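Local atomic coordinates of catalase (PDB entry 4QOM), a protein that breaks down hydrogen peroxide to water and dioxygen at a haem group and is captured here with pyrogallol (benzene-1,2,3-triol) bound. Residues 130-135 with 175-180; 110-115 with 185-190; 180-185 with 442-447. One frame throughout, in Å; residues are numbered along the deposited sequence.

Overall arrangement
Interactions 1 and 2 lie at the haem, and interaction 3 lies farther out, by the C-terminal helices. Interactions 1 and 2 both touch the haem and the pyrogallol of chain H, and their centres are about 11 Å apart. A probable hydrogen bond from Asn-131 N to Arg-112 O, 2.7 Å long, joins them directly. Interaction 3 shares Trp-180 and helix 175-181 with interaction 1; their centres lie about 12 Å apart. It shares Glu-185 with interaction 2, about 14 Å away between centres, and both touch the second pyrogallol, chain G. Leu-181 CD1 of interaction 3 packs 3.6 Å from Pro-111 N of interaction 2. Helix 175-181 and the residues after it therefore tie the haem pocket to helix 434-448.

Interaction 1: residues 130-135 with 175-180; sequences NNLPIF and THMLTW. With PYG (benzene-1,2,3-triol), chain H; HEM (protoporphyrin IX containing Fe), chain E.
Beside the haem pocket of this catalase, the loop after strand 123-130 packs through Leu-132, Pro-133 and Ile-134 on Met-177, His-176 and Trp-180 of helix 175-181. Ile-134 reaches two rings. Its CG1 sits between the backbone N and the carbonyl carbon (chi1 53°), and this sends CD1 over one face of the His-176 ring, 3.4 Å from the centroid. The same methyl meets Trp-180 CD1 at 3.6 Å. Pro-133 CD lies over the six-membered ring of Trp-180, 3.8 Å from its centroid, a CH-pi contact. Met-177 bends at chi2 (74°). Its SD comes to 3.2 Å from Ile-134 O, and its CE meets Leu-132 CD1 at 3.8 Å. A water bridges the backbones: it donates to Phe-135 O and accepts from Met-177 N, which lies in the first turn of the helix. The Phe-135 ring carries the contact on to the ligands, with haem CMC over one face and pyrogallol (chain H) at its edge. His-176 ND1 is hydrogen-bonded to Thr-282 O. Helices 423-431 and 453-466 cover other sides of helix 175-181, and Phe-143 and Met-146 of helix 143-150 pack on Phe-135.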
loop_
_atom_site.group_PDB
_atom_site.type_symbol
_atom_site.label_atom_id
_atom_site.label_comp_id
_atom_site.label_asym_id
_atom_site.label_seq_id
_atom_site.Cartn_x
_atom_site.Cartn_y
_atom_site.Cartn_z
ATOM N N ASN A 130 13.937 -1.442 -26.794
ATOM C CA ASN A 130 14.684 -2.634 -26.549
ATOM C C ASN A 130 15.852 -2.691 -27.504
ATOM O O ASN A 130 15.923 -1.937 -28.413
ATOM C CB ASN A 130 13.830 -3.879 -26.807
ATOM C CG ASN A 130 12.967 -4.322 -25.622
ATOM O OD1 ASN A 130 13.182 -3.944 -24.452
ATOM N ND2 ASN A 130 11.991 -5.192 -25.928
ATOM N N ASN A 131 16.782 -3.588 -27.321
ATOM C CA ASN A 131 17.820 -3.773 -28.359
ATOM C C ASN A 131 17.274 -4.250 -29.672
ATOM O O ASN A 131 17.580 -3.679 -30.761
ATOM C CB ASN A 131 18.975 -4.674 -27.825
ATOM C CG ASN A 131 18.563 -6.116 -27.539
ATOM O OD1 ASN A 131 17.443 -6.421 -27.138
ATOM N ND2 ASN A 131 19.473 -6.997 -27.762
ATOM N N LEU A 132 16.465 -5.309 -29.616
ATOM C CA LEU A 132 15.901 -5.905 -30.846
ATOM C C LEU A 132 14.778 -5.017 -31.339
ATOM O O LEU A 132 14.042 -4.381 -30.585
ATOM C CB LEU A 132 15.362 -7.316 -30.586
ATOM C CG LEU A 132 16.356 -8.266 -29.894
ATOM C CD1 LEU A 132 15.695 -9.629 -29.746
ATOM C CD2 LEU A 132 17.638 -8.374 -30.673
ATOM N N PRO A 133 14.626 -4.906 -32.680
ATOM C CA PRO A 133 13.765 -3.866 -33.280
ATOM C C PRO A 133 12.325 -4.251 -33.577
ATOM O O PRO A 133 11.560 -3.393 -34.066
ATOM C CB PRO A 133 14.507 -3.568 -34.619
ATOM C CG PRO A 133 15.030 -4.910 -34.972
ATOM C CD PRO A 133 15.565 -5.464 -33.654
ATOM N N ILE A 134 11.936 -5.472 -33.170
ATOM C CA ILE A 134 10.559 -5.942 -33.341
ATOM C C ILE A 134 10.087 -6.600 -32.053
ATOM O O ILE A 134 10.827 -6.690 -31.101
ATOM C CB ILE A 134 10.446 -6.924 -34.501
ATOM C CG1 ILE A 134 11.470 -8.060 -34.341
ATOM C CG2 ILE A 134 10.680 -6.212 -35.813
ATOM C CD1 ILE A 134 11.277 -9.184 -35.285
ATOM N N PHE A 135 8.854 -7.082 -32.052
ATOM C CA PHE A 135 8.332 -7.769 -30.886
ATOM C C PHE A 135 7.622 -9.075 -31.295
ATOM O O PHE A 135 7.374 -9.324 -32.483
ATOM C CB PHE A 135 7.381 -6.817 -30.128
ATOM C CG PHE A 135 7.353 -7.055 -28.649
ATOM C CD1 PHE A 135 8.466 -6.828 -27.944
ATOM C CD2 PHE A 135 6.209 -7.466 -28.016
ATOM C CE1 PHE A 135 8.464 -7.003 -26.557
ATOM C CE2 PHE A 135 6.189 -7.670 -26.633
ATOM C CZ PHE A 135 7.319 -7.461 -25.917
ATOM N N THR A 175 7.117 -15.194 -35.177
ATOM C CA THR A 175 8.156 -15.917 -35.869
ATOM C C THR A 175 9.360 -15.015 -36.228
ATOM O O THR A 175 10.511 -15.439 -36.121
ATOM C CB THR A 175 7.537 -16.576 -37.159
ATOM O OG1 THR A 175 6.453 -17.452 -36.780
ATOM C CG2 THR A 175 8.608 -17.450 -37.826
ATOM N N HIS A 176 9.099 -13.786 -36.638
ATOM C CA HIS A 176 10.209 -12.880 -36.955
ATOM C C HIS A 176 11.029 -12.621 -35.728
ATOM O O HIS A 176 12.250 -12.695 -35.721
ATOM C CB HIS A 176 9.650 -11.589 -37.585
ATOM C CG HIS A 176 10.675 -10.672 -38.165
ATOM N ND1 HIS A 176 10.403 -9.347 -38.434
ATOM C CD2 HIS A 176 11.976 -10.855 -38.478
ATOM C CE1 HIS A 176 11.496 -8.753 -38.880
ATOM N NE2 HIS A 176 12.460 -9.648 -38.926
ATOM N N MET A 177 10.368 -12.282 -34.642
ATOM C CA MET A 177 11.080 -12.032 -33.367
ATOM C C MET A 177 11.979 -13.171 -32.884
ATOM O O MET A 177 13.136 -12.972 -32.503
ATOM C CB MET A 177 10.098 -11.614 -32.274
ATOM C CG MET A 177 10.788 -11.349 -30.934
ATOM S SD MET A 177 11.709 -9.785 -30.980
ATOM C CE MET A 177 11.890 -9.384 -29.224
ATOM N N LEU A 178 11.455 -14.391 -32.940
ATOM C CA LEU A 178 12.224 -15.575 -32.515
ATOM C C LEU A 178 13.441 -15.810 -33.383
ATOM O O LEU A 178 14.445 -16.260 -32.918
ATOM C CB LEU A 178 11.324 -16.791 -32.491
ATOM C CG LEU A 178 10.165 -16.610 -31.474
ATOM C CD1 LEU A 178 9.040 -17.594 -31.719
ATOM C CD2 LEU A 178 10.694 -16.729 -30.059
ATOM N N THR A 179 13.328 -15.472 -34.685
ATOM C CA THR A 179 14.455 -15.538 -35.615
ATOM C C THR A 179 15.563 -14.551 -35.267
ATOM O O THR A 179 16.714 -14.812 -35.546
ATOM C CB THR A 179 13.924 -15.342 -37.074
ATOM O OG1 THR A 179 12.885 -16.311 -37.286
ATOM C CG2 THR A 179 15.022 -15.544 -38.065
ATOM N N TRP A 180 15.234 -13.428 -34.614
ATOM C CA TRP A 180 16.287 -12.557 -34.075
ATOM C C TRP A 180 16.813 -13.051 -32.717
ATOM O O TRP A 180 18.017 -13.075 -32.463
ATOM C CB TRP A 180 15.771 -11.130 -33.875
ATOM C CG TRP A 180 15.598 -10.285 -35.087
ATOM C CD1 TRP A 180 14.598 -10.383 -36.004
ATOM C CD2 TRP A 180 16.359 -9.133 -35.431
ATOM N NE1 TRP A 180 14.735 -9.393 -36.931
ATOM C CE2 TRP A 180 15.802 -8.612 -36.615
ATOM C CE3 TRP A 180 17.496 -8.519 -34.904
ATOM C CZ2 TRP A 180 16.309 -7.486 -37.245
ATOM C CZ3 TRP A 180 17.974 -7.369 -35.540
ATOM C CH2 TRP A 180 17.420 -6.913 -36.715
HETATM C C1 PYG H . 8.605 -7.055 -22.353
HETATM C C2 PYG H . 9.707 -7.072 -23.309
HETATM C C3 PYG H . 10.025 -8.339 -23.971
HETATM C C4 PYG H . 9.309 -9.513 -23.701
HETATM C C5 PYG H . 8.261 -9.486 -22.774
HETATM C C6 PYG H . 7.948 -8.291 -22.133
HETATM O O1 PYG H . 8.246 -5.858 -21.747
HETATM O O2 PYG H . 10.374 -5.957 -23.549
HETATM O O3 PYG H . 11.040 -8.331 -24.804
HETATM C CHA HEM E . 8.996 -2.449 -18.539
HETATM C CHB HEM E . 4.510 -3.330 -20.034
HETATM C CHC HEM E . 6.197 -4.163 -24.616
HETATM C CHD HEM E . 10.372 -2.107 -23.222
HETATM C C1A HEM E . 7.647 -2.666 -18.552
HETATM C C2A HEM E . 6.817 -2.682 -17.395
HETATM C C3A HEM E . 5.554 -2.897 -17.826
HETATM C C4A HEM E . 5.607 -3.072 -19.221
HETATM C CMA HEM E . 4.307 -2.968 -17.009
HETATM C CAA HEM E . 7.246 -2.372 -15.998
HETATM C CBA HEM E . 7.303 -0.838 -15.862
HETATM C CGA HEM E . 7.729 -0.332 -14.496
HETATM O O1A HEM E . 8.151 0.879 -14.372
HETATM O O2A HEM E . 7.592 -1.094 -13.502
HETATM C C1B HEM E . 4.633 -3.658 -21.403
HETATM C C2B HEM E . 3.504 -4.068 -22.182
HETATM C C3B HEM E . 3.976 -4.342 -23.420
HETATM C C4B HEM E . 5.400 -4.014 -23.448
HETATM C CMB HEM E . 2.096 -4.234 -21.682
HETATM C CAB HEM E . 3.220 -4.795 -24.590
HETATM C CBB HEM E . 1.929 -4.903 -24.379
HETATM C C1C HEM E . 7.491 -3.647 -24.639
HETATM C C2C HEM E . 8.132 -3.180 -25.799
HETATM C C3C HEM E . 9.327 -2.639 -25.411
HETATM C C4C HEM E . 9.389 -2.636 -23.989
HETATM C CMC HEM E . 7.670 -3.371 -27.209
HETATM C CAC HEM E . 10.270 -1.974 -26.254
HETATM C CBC HEM E . 9.866 -1.556 -27.454
HETATM C C1D HEM E . 10.293 -2.091 -21.816
HETATM C C2D HEM E . 11.437 -1.659 -21.022
HETATM C C3D HEM E . 11.075 -1.766 -19.722
HETATM C C4D HEM E . 9.697 -2.267 -19.740
HETATM C CMD HEM E . 12.744 -1.175 -21.597
HETATM C CAD HEM E . 11.918 -1.410 -18.525
HETATM C CBD HEM E . 11.942 0.120 -18.294
HETATM C CGD HEM E . 12.836 0.433 -17.118
HETATM O O1D HEM E . 14.066 0.447 -17.358
HETATM O O2D HEM E . 12.319 0.595 -15.962
HETATM N NA HEM E . 6.910 -2.893 -19.670
HETATM N NB HEM E . 5.681 -3.590 -22.214
HETATM N NC HEM E . 8.222 -3.184 -23.564
HETATM N ND HEM E . 9.292 -2.458 -21.011
HETATM FE FE HEM E . 7.568 -2.989 -21.586
HETATM O O HOH W 1 7.741 -11.256 -34.466
#

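Interaction 2: residues 110-115 with 185-190; sequences DPRGFA and EGIPAN. With PYG (benzene-1,2,3-triol), chain G; PYG (benzene-1,2,3-triol), chain H; HEM (protoporphyrin IX containing Fe), chain E.
Asp-110 N donates to Gly-186 O across this contact. The bond is 3.0 Å long, nearly straight at 161°, and lies in the carbonyl plane. Beside it, the guanidinium of Arg-112 lies against Pro-188. Pro-188 CD sits over one face, toward the rim, and is 3.7 Å from Arg-112 NE. The arginine chain bends at chi2 (57°) and turns back along the chain, where NH1 donates to Asp-110 O at 2.8 Å. That acceptor lies in the guanidinium plane, and NH1 is also hydrogen-bonded to Leu-108 O. A water adds a second bridge between the segments, donating to both Asp-110 O and Glu-185 O.

Farther out, the Asp-110 carboxylate faces the pyrogallol of chain G. Hydroxyl O1 of that ligand sits 2.5 Å from Asp-110 OD1, a bond so short that its exact length is doubtful. The other oxygen, OD2, is held by the backbone N atoms of Val-98 and Ile-99, which probably limits how far the carboxylate can turn. Pro-111 touches both pyrogallols, CD meeting O1 of chain G and CG meeting O3 of chain H. Gly-113 CA passes 3.5 Å from haem CMD.

Asp-110 probably lines the main channel to the haem, as the matching aspartate does in other catalases. The triol held there is consistent with a polar site along that route. Asp-110 O and Gly-186 O are two acceptors 3.1 Å apart; the nearby Arg-112 charge probably eases their repulsion.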
loop_
_atom_site.group_PDB
_atom_site.type_symbol
_atom_site.label_atom_id
_atom_site.label_comp_id
_atom_site.label_asym_id
_atom_site.label_seq_id
_atom_site.Cartn_x
_atom_site.Cartn_y
_atom_site.Cartn_z
ATOM N N ASP A 110 17.370 -13.242 -23.742
ATOM C CA ASP A 110 16.277 -12.252 -23.491
ATOM C C ASP A 110 16.531 -11.069 -24.430
ATOM O O ASP A 110 17.666 -10.703 -24.667
ATOM C CB ASP A 110 16.310 -11.754 -22.010
ATOM C CG ASP A 110 15.069 -12.136 -21.185
ATOM O OD1 ASP A 110 14.053 -12.706 -21.715
ATOM O OD2 ASP A 110 15.132 -11.895 -19.925
ATOM N N PRO A 111 15.451 -10.419 -24.876
ATOM C CA PRO A 111 15.651 -9.011 -25.285
ATOM C C PRO A 111 16.279 -8.233 -24.138
ATOM O O PRO A 111 16.134 -8.632 -22.988
ATOM C CB PRO A 111 14.235 -8.520 -25.600
ATOM C CG PRO A 111 13.462 -9.783 -25.722
ATOM C CD PRO A 111 14.031 -10.703 -24.742
ATOM N N ARG A 112 16.903 -7.114 -24.476
ATOM C CA ARG A 112 17.367 -6.172 -23.480
ATOM C C ARG A 112 16.595 -4.875 -23.614
ATOM O O ARG A 112 16.449 -4.343 -24.705
ATOM C CB ARG A 112 18.871 -5.937 -23.640
ATOM C CG ARG A 112 19.757 -6.768 -22.754
ATOM C CD ARG A 112 19.550 -8.265 -22.905
ATOM N NE ARG A 112 20.482 -8.995 -22.070
ATOM C CZ ARG A 112 20.510 -10.315 -22.001
ATOM N NH1 ARG A 112 19.642 -11.035 -22.692
ATOM N NH2 ARG A 112 21.365 -10.920 -21.175
ATOM N N GLY A 113 16.177 -4.358 -22.465
ATOM C CA GLY A 113 15.604 -3.042 -22.421
ATOM C C GLY A 113 16.597 -1.930 -22.571
ATOM O O GLY A 113 17.770 -2.060 -22.128
ATOM N N PHE A 114 16.123 -0.839 -23.145
ATOM C CA PHE A 114 16.942 0.306 -23.553
ATOM C C PHE A 114 16.040 1.525 -23.435
ATOM O O PHE A 114 15.437 1.969 -24.423
ATOM C CB PHE A 114 17.428 0.098 -25.022
ATOM C CG PHE A 114 18.586 0.950 -25.424
ATOM C CD1 PHE A 114 18.602 2.335 -25.211
ATOM C CD2 PHE A 114 19.671 0.383 -26.085
ATOM C CE1 PHE A 114 19.670 3.127 -25.651
ATOM C CE2 PHE A 114 20.737 1.165 -26.455
ATOM C CZ PHE A 114 20.768 2.497 -26.243
ATOM N N ALA A 115 15.869 2.006 -22.198
ATOM C CA ALA A 115 14.894 3.015 -21.862
ATOM C C ALA A 115 15.594 4.340 -21.643
ATOM O O ALA A 115 16.476 4.439 -20.808
ATOM C CB ALA A 115 14.139 2.593 -20.610
ATOM N N GLU A 185 22.441 -12.737 -30.873
ATOM C CA GLU A 185 22.040 -11.385 -30.368
ATOM C C GLU A 185 20.978 -11.520 -29.276
ATOM O O GLU A 185 20.689 -10.524 -28.542
ATOM C CB GLU A 185 21.540 -10.458 -31.484
ATOM C CG GLU A 185 21.587 -8.968 -31.046
ATOM C CD GLU A 185 21.265 -7.973 -32.147
ATOM O OE1 GLU A 185 21.173 -8.403 -33.341
ATOM O OE2 GLU A 185 21.150 -6.744 -31.822
ATOM N N GLY A 186 20.453 -12.730 -29.077
ATOM C CA GLY A 186 19.679 -13.010 -27.862
ATOM C C GLY A 186 20.452 -12.914 -26.535
ATOM O O GLY A 186 19.815 -12.832 -25.487
ATOM N N ILE A 187 21.789 -12.895 -26.582
ATOM C CA ILE A 187 22.621 -12.657 -25.425
ATOM C C ILE A 187 23.667 -11.618 -25.782
ATOM O O ILE A 187 24.809 -11.954 -26.080
ATOM C CB ILE A 187 23.290 -13.946 -24.861
ATOM C CG1 ILE A 187 22.301 -15.132 -24.771
ATOM C CG2 ILE A 187 23.917 -13.638 -23.489
ATOM C CD1 ILE A 187 22.941 -16.445 -24.371
ATOM N N PRO A 188 23.345 -10.336 -25.664
ATOM C CA PRO A 188 24.370 -9.297 -25.785
ATOM C C PRO A 188 25.520 -9.438 -24.808
ATOM O O PRO A 188 25.315 -9.908 -23.702
ATOM C CB PRO A 188 23.579 -7.996 -25.466
ATOM C CG PRO A 188 22.160 -8.363 -25.798
ATOM C CD PRO A 188 22.015 -9.792 -25.373
ATOM N N ALA A 189 26.742 -9.058 -25.206
ATOM C CA ALA A 189 27.898 -9.236 -24.349
ATOM C C ALA A 189 27.813 -8.420 -23.094
ATOM O O ALA A 189 28.385 -8.778 -22.034
ATOM C CB ALA A 189 29.170 -8.857 -25.118
ATOM N N ASN A 190 27.216 -7.256 -23.246
ATOM C CA ASN A 190 26.991 -6.366 -22.155
ATOM C C ASN A 190 25.999 -5.271 -22.641
ATOM O O ASN A 190 25.516 -5.328 -23.770
ATOM C CB ASN A 190 28.302 -5.804 -21.638
ATOM C CG ASN A 190 29.096 -5.125 -22.744
ATOM O OD1 ASN A 190 28.633 -4.179 -23.332
ATOM N ND2 ASN A 190 30.326 -5.614 -23.000
HETATM C C1 PYG G . 12.795 -14.861 -23.675
HETATM C C2 PYG G . 13.477 -15.793 -22.769
HETATM C C3 PYG G . 13.841 -17.148 -23.305
HETATM C C4 PYG G . 13.521 -17.460 -24.618
HETATM C C5 PYG G . 12.860 -16.552 -25.413
HETATM C C6 PYG G . 12.504 -15.282 -24.959
HETATM O O1 PYG G . 12.387 -13.605 -23.328
HETATM O O2 PYG G . 13.722 -15.422 -21.482
HETATM O O3 PYG G . 14.506 -18.133 -22.577
HETATM C C1 PYG H . 8.605 -7.055 -22.353
HETATM C C2 PYG H . 9.707 -7.072 -23.309
HETATM C C3 PYG H . 10.025 -8.339 -23.971
HETATM C C4 PYG H . 9.309 -9.513 -23.701
HETATM C C5 PYG H . 8.261 -9.486 -22.774
HETATM C C6 PYG H . 7.948 -8.291 -22.133
HETATM O O1 PYG H . 8.246 -5.858 -21.747
HETATM O O2 PYG H . 10.374 -5.957 -23.549
HETATM O O3 PYG H . 11.040 -8.331 -24.804
HETATM C CHA HEM E . 8.996 -2.449 -18.539
HETATM C CHB HEM E . 4.510 -3.330 -20.034
HETATM C CHC HEM E . 6.197 -4.163 -24.616
HETATM C CHD HEM E . 10.372 -2.107 -23.222
HETATM C C1A HEM E . 7.647 -2.666 -18.552
HETATM C C2A HEM E . 6.817 -2.682 -17.395
HETATM C C3A HEM E . 5.554 -2.897 -17.826
HETATM C C4A HEM E . 5.607 -3.072 -19.221
HETATM C CMA HEM E . 4.307 -2.968 -17.009
HETATM C CAA HEM E . 7.246 -2.372 -15.998
HETATM C CBA HEM E . 7.303 -0.838 -15.862
HETATM C CGA HEM E . 7.729 -0.332 -14.496
HETATM O O1A HEM E . 8.151 0.879 -14.372
HETATM O O2A HEM E . 7.592 -1.094 -13.502
HETATM C C1B HEM E . 4.633 -3.658 -21.403
HETATM C C2B HEM E . 3.504 -4.068 -22.182
HETATM C C3B HEM E . 3.976 -4.342 -23.420
HETATM C C4B HEM E . 5.400 -4.014 -23.448
HETATM C CMB HEM E . 2.096 -4.234 -21.682
HETATM C CAB HEM E . 3.220 -4.795 -24.590
HETATM C CBB HEM E . 1.929 -4.903 -24.379
HETATM C C1C HEM E . 7.491 -3.647 -24.639
HETATM C C2C HEM E . 8.132 -3.180 -25.799
HETATM C C3C HEM E . 9.327 -2.639 -25.411
HETATM C C4C HEM E . 9.389 -2.636 -23.989
HETATM C CMC HEM E . 7.670 -3.371 -27.209
HETATM C CAC HEM E . 10.270 -1.974 -26.254
HETATM C CBC HEM E . 9.866 -1.556 -27.454
HETATM C C1D HEM E . 10.293 -2.091 -21.816
HETATM C C2D HEM E . 11.437 -1.659 -21.022
HETATM C C3D HEM E . 11.075 -1.766 -19.722
HETATM C C4D HEM E . 9.697 -2.267 -19.740
HETATM C CMD HEM E . 12.744 -1.175 -21.597
HETATM C CAD HEM E . 11.918 -1.410 -18.525
HETATM C CBD HEM E . 11.942 0.120 -18.294
HETATM C CGD HEM E . 12.836 0.433 -17.118
HETATM O O1D HEM E . 14.066 0.447 -17.358
HETATM O O2D HEM E . 12.319 0.595 -15.962
HETATM N NA HEM E . 6.910 -2.893 -19.670
HETATM N NB HEM E . 5.681 -3.590 -22.214
HETATM N NC HEM E . 8.222 -3.184 -23.564
HETATM N ND HEM E . 9.292 -2.458 -21.011
HETATM FE FE HEM E . 7.568 -2.989 -21.586
HETATM O O HOH W 2 18.726 -9.673 -26.950
#

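Interaction 3: residues 180-185 with 442-447. With PYG (benzene-1,2,3-triol), chain G.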
loop_
_atom_site.group_PDB
_atom_site.type_symbol
_atom_site.label_atom_id
_atom_site.label_comp_id
_atom_site.label_asym_id
_atom_site.label_seq_id
_atom_site.Cartn_x
_atom_site.Cartn_y
_atom_site.Cartn_z
ATOM N N TRP A 180 15.234 -13.428 -34.614
ATOM C CA TRP A 180 16.287 -12.557 -34.075
ATOM C C TRP A 180 16.813 -13.051 -32.717
ATOM O O TRP A 180 18.017 -13.075 -32.463
ATOM C CB TRP A 180 15.771 -11.130 -33.875
ATOM C CG TRP A 180 15.598 -10.285 -35.087
ATOM C CD1 TRP A 180 14.598 -10.383 -36.004
ATOM C CD2 TRP A 180 16.359 -9.133 -35.431
ATOM N NE1 TRP A 180 14.735 -9.393 -36.931
ATOM C CE2 TRP A 180 15.802 -8.612 -36.615
ATOM C CE3 TRP A 180 17.496 -8.519 -34.904
ATOM C CZ2 TRP A 180 16.309 -7.486 -37.245
ATOM C CZ3 TRP A 180 17.974 -7.369 -35.540
ATOM C CH2 TRP A 180 17.420 -6.913 -36.715
ATOM N N LEU A 181 15.884 -13.373 -31.819
ATOM C CA LEU A 181 16.191 -13.658 -30.436
ATOM C C LEU A 181 17.033 -14.965 -30.288
ATOM O O LEU A 181 17.831 -15.086 -29.336
ATOM C CB LEU A 181 14.903 -13.813 -29.637
ATOM C CG LEU A 181 15.073 -14.126 -28.133
ATOM C CD1 LEU A 181 15.706 -12.965 -27.423
ATOM C CD2 LEU A 181 13.717 -14.440 -27.569
ATOM N N PHE A 182 16.878 -15.912 -31.202
ATOM C CA PHE A 182 17.672 -17.138 -31.156
ATOM C C PHE A 182 18.927 -17.129 -31.996
ATOM O O PHE A 182 19.670 -18.116 -32.002
ATOM C CB PHE A 182 16.792 -18.379 -31.379
ATOM C CG PHE A 182 15.982 -18.721 -30.159
ATOM C CD1 PHE A 182 16.487 -19.537 -29.204
ATOM C CD2 PHE A 182 14.703 -18.175 -29.992
ATOM C CE1 PHE A 182 15.765 -19.816 -28.065
ATOM C CE2 PHE A 182 13.965 -18.449 -28.863
ATOM C CZ PHE A 182 14.496 -19.293 -27.906
ATOM N N SER A 183 19.227 -16.001 -32.611
ATOM C CA SER A 183 20.631 -15.683 -32.980
ATOM C C SER A 183 21.440 -15.468 -31.728
ATOM O O SER A 183 20.886 -15.477 -30.606
ATOM C CB SER A 183 20.696 -14.469 -33.929
ATOM O OG SER A 183 20.461 -13.225 -33.278
ATOM N N ASP A 184 22.734 -15.252 -31.849
ATOM C CA ASP A 184 23.473 -14.959 -30.615
ATOM C C ASP A 184 23.140 -13.549 -30.097
ATOM O O ASP A 184 23.502 -13.244 -28.967
ATOM C CB ASP A 184 24.958 -15.111 -30.784
ATOM C CG ASP A 184 25.369 -16.565 -30.955
ATOM O OD1 ASP A 184 24.655 -17.499 -30.519
ATOM O OD2 ASP A 184 26.473 -16.789 -31.554
ATOM N N GLU A 185 22.441 -12.737 -30.873
ATOM C CA GLU A 185 22.040 -11.385 -30.368
ATOM C C GLU A 185 20.978 -11.520 -29.276
ATOM O O GLU A 185 20.689 -10.524 -28.542
ATOM C CB GLU A 185 21.540 -10.458 -31.484
ATOM C CG GLU A 185 21.587 -8.968 -31.046
ATOM C CD GLU A 185 21.265 -7.973 -32.147
ATOM O OE1 GLU A 185 21.173 -8.403 -33.341
ATOM O OE2 GLU A 185 21.150 -6.744 -31.822
ATOM N N LYS A 442 21.400 -24.100 -33.810
ATOM C CA LYS A 442 21.914 -24.665 -32.579
ATOM C C LYS A 442 21.111 -24.172 -31.401
ATOM O O LYS A 442 20.735 -24.951 -30.496
ATOM C CB LYS A 442 23.370 -24.251 -32.421
ATOM C CG LYS A 442 24.076 -24.764 -31.180
ATOM C CD LYS A 442 25.472 -24.192 -31.192
ATOM C CE LYS A 442 26.366 -24.876 -30.183
ATOM N NZ LYS A 442 25.913 -24.522 -28.815
ATOM N N ASN A 443 20.901 -22.853 -31.353
ATOM C CA ASN A 443 20.256 -22.273 -30.127
ATOM C C ASN A 443 18.786 -22.694 -30.072
ATOM O O ASN A 443 18.256 -22.995 -29.018
ATOM C CB ASN A 443 20.349 -20.741 -30.164
ATOM C CG ASN A 443 21.742 -20.217 -30.038
ATOM O OD1 ASN A 443 22.646 -20.915 -29.537
ATOM N ND2 ASN A 443 21.960 -19.012 -30.563
ATOM N N LEU A 444 18.141 -22.769 -31.225
ATOM C CA LEU A 444 16.739 -23.221 -31.293
ATOM C C LEU A 444 16.597 -24.689 -30.922
ATOM O O LEU A 444 15.665 -25.094 -30.263
ATOM C CB LEU A 444 16.200 -23.028 -32.706
ATOM C CG LEU A 444 15.773 -21.611 -33.122
ATOM C CD1 LEU A 444 15.480 -21.546 -34.630
ATOM C CD2 LEU A 444 14.528 -21.147 -32.359
ATOM N N THR A 445 17.551 -25.506 -31.389
ATOM C CA THR A 445 17.492 -26.927 -31.116
ATOM C C THR A 445 17.626 -27.184 -29.610
ATOM O O THR A 445 16.901 -27.984 -29.041
ATOM C CB THR A 445 18.597 -27.691 -31.940
ATOM O OG1 THR A 445 18.368 -27.518 -33.361
ATOM C CG2 THR A 445 18.578 -29.132 -31.594
ATOM N N ALA A 446 18.556 -26.510 -28.970
ATOM C CA ALA A 446 18.742 -26.683 -27.536
ATOM C C ALA A 446 17.490 -26.291 -26.750
ATOM O O ALA A 446 17.212 -26.864 -25.680
ATOM C CB ALA A 446 19.914 -25.860 -27.033
ATOM N N ASP A 447 16.782 -25.303 -27.262
ATOM C CA ASP A 447 15.557 -24.829 -26.623
ATOM C C ASP A 447 14.344 -25.668 -26.861
ATOM O O ASP A 447 13.464 -25.738 -26.018
ATOM C CB ASP A 447 15.264 -23.404 -27.049
ATOM C CG ASP A 447 14.859 -22.521 -25.893
ATOM O OD1 ASP A 447 15.689 -22.299 -24.991
ATOM O OD2 ASP A 447 13.741 -21.982 -25.975
HETATM C C1 PYG G . 12.795 -14.861 -23.675
HETATM C C2 PYG G . 13.477 -15.793 -22.769
HETATM C C3 PYG G . 13.841 -17.148 -23.305
HETATM C C4 PYG G . 13.521 -17.460 -24.618
HETATM C C5 PYG G . 12.860 -16.552 -25.413
HETATM C C6 PYG G . 12.504 -15.282 -24.959
HETATM O O1 PYG G . 12.387 -13.605 -23.328
HETATM O O2 PYG G . 13.722 -15.422 -21.482
HETATM O O3 PYG G . 14.506 -18.133 -22.577
HETATM O O HOH W 3 25.233 -20.213 -29.436
#
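The Phe-182 ring has Leu-444 over one face and Asp-447 OD1 at its edge, in plane. The contact joins the turn after helix 175-181 to helix 434-448, in the C-terminal helical region of the catalase fold. Leu-444 CD2 is 4.0 Å from the ring centroid, a CH-pi contact. The Asp-447 carboxylate is turned 57° from the ring, and its OD2 is hydrogen-bonded to Tyr-164 OH and Trp-165 NE1.

Asn-443 makes the polar half. Its CG is anti to the carbonyl carbon (chi1 -67°), which sets the amide toward the turn after helix 175-181. ND2 donates twice in the amide plane. One bond goes to Phe-182 O at 2.8 Å, from above the carbonyl plane. The other meets Asp-184 OD1 on its anti side at 3.1 Å. A water donates to both Asp-184 OD1 and Asn-443 OD1. A leucine in place of Asn-443 would probably leave Phe-182 O without this donor and let the Asp-184 carboxylate turn. Within the turn, Ser-183 forms an ST turn: its OG accepts from Glu-185 N and donates to Trp-180 O at 2.6 Å.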